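PDB 1E6Y: methyl-coenzyme M reductase subunit gamma from Methanosarcina barkeri, which forms part of the nickel enzyme that releases methane from methyl-coenzyme M with coenzyme B as reductant, the last step of methanogenesis. Local coordinates for residues L40-P45 with K186-I191; Q121-R126 with K135-T140. All coordinates share one frame; numbering follows the deposited sequence.

Interaction 1. Residues L40-P45 with K186-I191; sequences LGHRAP and KDQVAI
A buried polar contact joins the C-terminal end of helix 33-40 to the turn D187-A190, which links strands 181-186 and 192-198. Q188 NE2 donates to L40 O over 2.9 Å, lying in the carbonyl plane on a lone pair, at an N-H...O angle of 160°. L40 O thus gains a side-chain donor where the helix ends, while L40 CD2 lies 3.8 Å from the same Q188 NE2. Q188 sets its CG between the backbone N and the carbonyl carbon (chi1 67°), and the extended chain beyond carries the amide across to the helix end. L40 O also sits 3.3 Å above the centre of the H42 ring. Were Q188 replaced by an alanine, L40 O and Y84 O would probably both lose this donor, and a gap would open beside L40 CD2. G41 leaves the helix with positive phi, and a side chain there would run into D187 OD2. A water donates to both G41 O and D187 OD2, while D187 OD1 accepts from I191 N at 2.8 Å, steadying the turn. Y84 O of strand 82-89 accepts from both H42 NE2 and Q188 NE2, and L40 packs on I85 of that strand and on M130 of helix 127-139.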
loop_
_atom_site.group_PDB
_atom_site.type_symbol
_atom_site.label_atom_id
_atom_site.label_comp_id
_atom_site.label_asym_id
_atom_site.label_seq_id
_atom_site.Cartn_x
_atom_site.Cartn_y
_atom_site.Cartn_z
ATOM N N LEU C 40 -18.917 -32.341 27.770
ATOM C CA LEU C 40 -18.453 -31.824 26.485
ATOM C C LEU C 40 -19.422 -30.791 25.904
ATOM O O LEU C 40 -18.999 -29.823 25.264
ATOM C CB LEU C 40 -18.246 -32.977 25.498
ATOM C CG LEU C 40 -17.081 -33.913 25.831
ATOM C CD1 LEU C 40 -17.098 -35.112 24.904
ATOM C CD2 LEU C 40 -15.765 -33.164 25.718
ATOM N N GLY C 41 -20.717 -31.016 26.110
ATOM C CA GLY C 41 -21.715 -29.996 25.836
ATOM C C GLY C 41 -22.092 -29.770 24.382
ATOM O O GLY C 41 -22.680 -28.742 24.056
ATOM N N HIS C 42 -21.826 -30.747 23.518
ATOM C CA HIS C 42 -22.098 -30.603 22.087
ATOM C C HIS C 42 -23.464 -31.151 21.676
ATOM O O HIS C 42 -23.955 -30.853 20.587
ATOM C CB HIS C 42 -21.009 -31.296 21.266
ATOM C CG HIS C 42 -19.620 -30.892 21.643
ATOM N ND1 HIS C 42 -19.210 -29.576 21.675
ATOM C CD2 HIS C 42 -18.553 -31.628 22.035
ATOM C CE1 HIS C 42 -17.952 -29.519 22.074
ATOM N NE2 HIS C 42 -17.530 -30.750 22.298
ATOM N N ARG C 43 -24.045 -31.995 22.525
ATOM C CA ARG C 43 -25.345 -32.579 22.258
ATOM C C ARG C 43 -25.898 -33.203 23.544
ATOM O O ARG C 43 -25.110 -33.379 24.474
ATOM C CB ARG C 43 -25.265 -33.662 21.179
ATOM C CG ARG C 43 -24.511 -34.918 21.603
ATOM C CD ARG C 43 -24.420 -35.880 20.406
ATOM N NE ARG C 43 -24.242 -37.255 20.912
ATOM C CZ ARG C 43 -23.112 -37.671 21.469
ATOM N NH1 ARG C 43 -22.072 -36.852 21.565
ATOM N NH2 ARG C 43 -22.970 -38.908 21.937
ATOM N N ALA C 44 -27.204 -33.449 23.608
ATOM C CA ALA C 44 -27.818 -34.059 24.783
ATOM C C ALA C 44 -27.266 -35.466 24.980
ATOM O O ALA C 44 -27.074 -36.202 24.010
ATOM C CB ALA C 44 -29.327 -34.103 24.615
ATOM N N PRO C 45 -26.964 -35.845 26.235
ATOM C CA PRO C 45 -26.479 -37.197 26.533
ATOM C C PRO C 45 -27.357 -38.289 25.921
ATOM O O PRO C 45 -28.587 -38.198 25.959
ATOM C CB PRO C 45 -26.489 -37.245 28.059
ATOM C CG PRO C 45 -26.254 -35.829 28.458
ATOM C CD PRO C 45 -27.025 -35.013 27.451
ATOM N N LYS C 186 -21.091 -28.107 35.567
ATOM C CA LYS C 186 -21.332 -27.334 34.347
ATOM C C LYS C 186 -20.549 -28.001 33.219
ATOM O O LYS C 186 -19.592 -28.733 33.484
ATOM C CB LYS C 186 -20.843 -25.891 34.519
ATOM C CG LYS C 186 -21.395 -25.171 35.739
ATOM C CD LYS C 186 -20.856 -23.754 35.822
ATOM C CE LYS C 186 -21.165 -23.122 37.166
ATOM N NZ LYS C 186 -20.593 -21.752 37.274
ATOM N N ASP C 187 -20.957 -27.780 31.970
ATOM C CA ASP C 187 -20.175 -28.295 30.844
ATOM C C ASP C 187 -18.934 -27.433 30.613
ATOM O O ASP C 187 -18.663 -26.518 31.391
ATOM C CB ASP C 187 -21.033 -28.422 29.568
ATOM C CG ASP C 187 -21.535 -27.079 29.020
ATOM O OD1 ASP C 187 -21.010 -26.005 29.380
ATOM O OD2 ASP C 187 -22.440 -27.112 28.161
ATOM N N GLN C 188 -18.173 -27.726 29.563
ATOM C CA GLN C 188 -16.885 -27.066 29.379
ATOM C C GLN C 188 -16.983 -25.604 28.948
ATOM O O GLN C 188 -16.007 -24.863 29.052
ATOM C CB GLN C 188 -15.996 -27.858 28.409
ATOM C CG GLN C 188 -16.473 -27.925 26.968
ATOM C CD GLN C 188 -15.523 -28.724 26.090
ATOM O OE1 GLN C 188 -14.304 -28.707 26.295
ATOM N NE2 GLN C 188 -16.077 -29.452 25.127
ATOM N N VAL C 189 -18.174 -25.167 28.544
ATOM C CA VAL C 189 -18.420 -23.739 28.347
ATOM C C VAL C 189 -19.323 -23.150 29.437
ATOM O O VAL C 189 -19.990 -22.134 29.230
ATOM C CB VAL C 189 -19.008 -23.442 26.937
ATOM C CG1 VAL C 189 -17.933 -23.644 25.877
ATOM C CG2 VAL C 189 -20.211 -24.327 26.658
ATOM N N ALA C 190 -19.324 -23.803 30.599
ATOM C CA ALA C 190 -19.916 -23.273 31.829
ATOM C C ALA C 190 -21.444 -23.179 31.842
ATOM O O ALA C 190 -22.016 -22.444 32.649
ATOM C CB ALA C 190 -19.302 -21.909 32.168
ATOM N N ILE C 191 -22.103 -23.967 30.997
ATOM C CA ILE C 191 -23.556 -24.108 31.069
ATOM C C ILE C 191 -23.902 -25.204 32.076
ATOM O O ILE C 191 -23.377 -26.317 31.994
ATOM C CB ILE C 191 -24.161 -24.473 29.693
ATOM C CG1 ILE C 191 -23.813 -23.393 28.668
ATOM C CG2 ILE C 191 -25.681 -24.616 29.804
ATOM C CD1 ILE C 191 -24.282 -23.706 27.268
HETATM O O HOH W 1 -22.444 -26.489 25.605
#

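Interaction 2. Residues Q121-R126 with K135-T140; sequences QIVEAR and KVQMET
V136 O is gripped twice by T140 at the C-terminal end of helix 127-139: T140 OG1 donates to it at 2.7 Å and T140 N at 3.0 Å, the two reaching it from opposite faces of the carbonyl plane. The hydroxyl of threonine thus adds a second bond where the helix ends. One residue earlier, K135 NZ forms a salt bridge with E139 OE2 at 2.9 Å, four residues along the helix, E139 OE2 being met from above the plane of its carboxylate.

The meeting of this helix with strand 121-126 is one of van der Waals contact: Q137 NE2 comes to 4.0 Å from V123 CG2, the two side chains crossing at a slant. V123 holds CG1 anti to the backbone N (chi1 177°), which leaves CG2 beside that N and turned to the glutamine. A branched valine suits a strand and offers a compact apolar surface, while the longer glutamine spans the gap from the helix, whose backbone stays 10.5 Å away between the CA atoms of V123 and Q137. Q137 OE1 takes a hydrogen bond from R101 NH1 of helix 98-108. V123 and Q137 are both buried, and Q121 lies buried beside them.

Strand 121-126 runs antiparallel between strands 113-116 and 82-89. Helices 127-139 and 98-108 lie against the same side of it, for V123 touches A105 and Q137 touches both F104 and F87 of strand 82-89.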
loop_
_atom_site.group_PDB
_atom_site.type_symbol
_atom_site.label_atom_id
_atom_site.label_comp_id
_atom_site.label_asym_id
_atom_site.label_seq_id
_atom_site.Cartn_x
_atom_site.Cartn_y
_atom_site.Cartn_z
ATOM N N GLN C 121 -5.184 -26.599 25.835
ATOM C CA GLN C 121 -4.819 -27.575 24.820
ATOM C C GLN C 121 -6.109 -28.194 24.317
ATOM O O GLN C 121 -7.002 -28.515 25.104
ATOM C CB GLN C 121 -3.907 -28.652 25.411
ATOM C CG GLN C 121 -3.289 -29.593 24.378
ATOM C CD GLN C 121 -4.198 -30.755 24.000
ATOM O OE1 GLN C 121 -4.011 -31.389 22.958
ATOM N NE2 GLN C 121 -5.171 -31.054 24.855
ATOM N N ILE C 122 -6.200 -28.369 23.005
ATOM C CA ILE C 122 -7.448 -28.793 22.393
ATOM C C ILE C 122 -7.231 -29.952 21.424
ATOM O O ILE C 122 -6.167 -30.082 20.824
ATOM C CB ILE C 122 -8.131 -27.601 21.660
ATOM C CG1 ILE C 122 -9.500 -28.018 21.119
ATOM C CG2 ILE C 122 -7.236 -27.074 20.543
ATOM C CD1 ILE C 122 -10.333 -26.854 20.623
ATOM N N VAL C 123 -8.186 -30.875 21.404
ATOM C CA VAL C 123 -8.283 -31.833 20.314
ATOM C C VAL C 123 -9.607 -31.632 19.588
ATOM O O VAL C 123 -10.676 -31.718 20.191
ATOM C CB VAL C 123 -8.186 -33.292 20.827
ATOM C CG1 VAL C 123 -8.365 -34.273 19.670
ATOM C CG2 VAL C 123 -6.840 -33.517 21.502
ATOM N N GLU C 124 -9.521 -31.226 18.325
ATOM C CA GLU C 124 -10.680 -31.230 17.440
ATOM C C GLU C 124 -10.678 -32.502 16.602
ATOM O O GLU C 124 -9.632 -32.941 16.128
ATOM C CB GLU C 124 -10.657 -30.012 16.516
ATOM C CG GLU C 124 -11.000 -28.700 17.198
ATOM C CD GLU C 124 -11.402 -27.625 16.208
ATOM O OE1 GLU C 124 -10.743 -26.562 16.177
ATOM O OE2 GLU C 124 -12.372 -27.849 15.447
ATOM N N ALA C 125 -11.850 -33.114 16.465
ATOM C CA ALA C 125 -12.003 -34.316 15.653
ATOM C C ALA C 125 -13.487 -34.548 15.412
ATOM O O ALA C 125 -14.326 -33.920 16.063
ATOM C CB ALA C 125 -11.384 -35.520 16.369
ATOM N N ARG C 126 -13.810 -35.417 14.453
ATOM C CA ARG C 126 -15.187 -35.841 14.247
ATOM C C ARG C 126 -15.771 -36.221 15.607
ATOM O O ARG C 126 -15.080 -36.904 16.369
ATOM C CB ARG C 126 -15.202 -37.021 13.274
ATOM C CG ARG C 126 -14.595 -36.635 11.918
ATOM C CD ARG C 126 -15.623 -35.838 11.104
ATOM N NE ARG C 126 -15.149 -35.751 9.713
ATOM C CZ ARG C 126 -15.947 -35.453 8.694
ATOM N NH1 ARG C 126 -17.233 -35.196 8.876
ATOM N NH2 ARG C 126 -15.404 -35.421 7.473
ATOM N N LYS C 135 -12.434 -39.555 26.389
ATOM C CA LYS C 135 -12.644 -40.536 27.451
ATOM C C LYS C 135 -11.332 -40.972 28.093
ATOM O O LYS C 135 -11.235 -41.057 29.316
ATOM C CB LYS C 135 -13.385 -41.758 26.906
ATOM C CG LYS C 135 -13.843 -42.738 27.977
ATOM C CD LYS C 135 -14.959 -43.618 27.456
ATOM C CE LYS C 135 -16.102 -43.703 28.456
ATOM N NZ LYS C 135 -15.813 -44.678 29.541
ATOM N N VAL C 136 -10.311 -41.195 27.269
ATOM C CA VAL C 136 -8.999 -41.584 27.773
ATOM C C VAL C 136 -8.366 -40.447 28.572
ATOM O O VAL C 136 -7.818 -40.672 29.651
ATOM C CB VAL C 136 -8.044 -41.997 26.623
ATOM C CG1 VAL C 136 -6.689 -42.408 27.186
ATOM C CG2 VAL C 136 -8.652 -43.148 25.826
ATOM N N GLN C 137 -8.527 -39.218 28.091
ATOM C CA GLN C 137 -7.986 -38.056 28.787
ATOM C C GLN C 137 -8.688 -37.814 30.120
ATOM O O GLN C 137 -8.053 -37.411 31.091
ATOM C CB GLN C 137 -8.091 -36.809 27.912
ATOM C CG GLN C 137 -7.246 -36.866 26.654
ATOM C CD GLN C 137 -6.990 -35.493 26.063
ATOM O OE1 GLN C 137 -6.081 -34.782 26.496
ATOM N NE2 GLN C 137 -7.797 -35.107 25.078
ATOM N N MET C 138 -9.974 -38.147 30.183
ATOM C CA MET C 138 -10.765 -37.950 31.394
ATOM C C MET C 138 -10.477 -39.013 32.454
ATOM O O MET C 138 -10.503 -38.721 33.650
ATOM C CB MET C 138 -12.263 -37.962 31.064
ATOM C CG MET C 138 -12.749 -36.777 30.238
ATOM S SD MET C 138 -12.522 -35.180 31.051
ATOM C CE MET C 138 -13.925 -35.161 32.178
ATOM N N GLU C 139 -10.199 -40.237 32.008
ATOM C CA GLU C 139 -10.136 -41.392 32.903
ATOM C C GLU C 139 -8.731 -41.738 33.385
ATOM O O GLU C 139 -8.567 -42.322 34.456
ATOM C CB GLU C 139 -10.750 -42.621 32.226
ATOM C CG GLU C 139 -12.253 -42.525 31.996
ATOM C CD GLU C 139 -12.869 -43.827 31.503
ATOM O OE1 GLU C 139 -12.158 -44.632 30.866
ATOM O OE2 GLU C 139 -14.075 -44.038 31.742
ATOM N N THR C 140 -7.723 -41.393 32.592
ATOM C CA THR C 140 -6.359 -41.817 32.880
ATOM C C THR C 140 -5.535 -40.751 33.594
ATOM O O THR C 140 -5.981 -39.615 33.775
ATOM C CB THR C 140 -5.612 -42.246 31.600
ATOM O OG1 THR C 140 -5.420 -41.109 30.749
ATOM C CG2 THR C 140 -6.399 -43.318 30.859
#

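Overall arrangement
Leaving the N terminus, the chain passes helix 33-40 and its end at 40-45, then builds strand 82-89, helix 98-108 and the strand pair 113-116 and 121-126. Interaction 2 closes a short loop there, since helix 127-139 follows directly on strand 121-126 and folds back over it. Later strands lead to 186-191, where interaction 1 closes a far longer loop, its segments 141 residues apart, so interaction 2 is nested inside it. The centres lie about 14 Å apart, without touching. Strand 82-89 and helix 127-139 border both contacts, while interaction 1 itself ties the end of helix 33-40 to the turn of the three-stranded sheet.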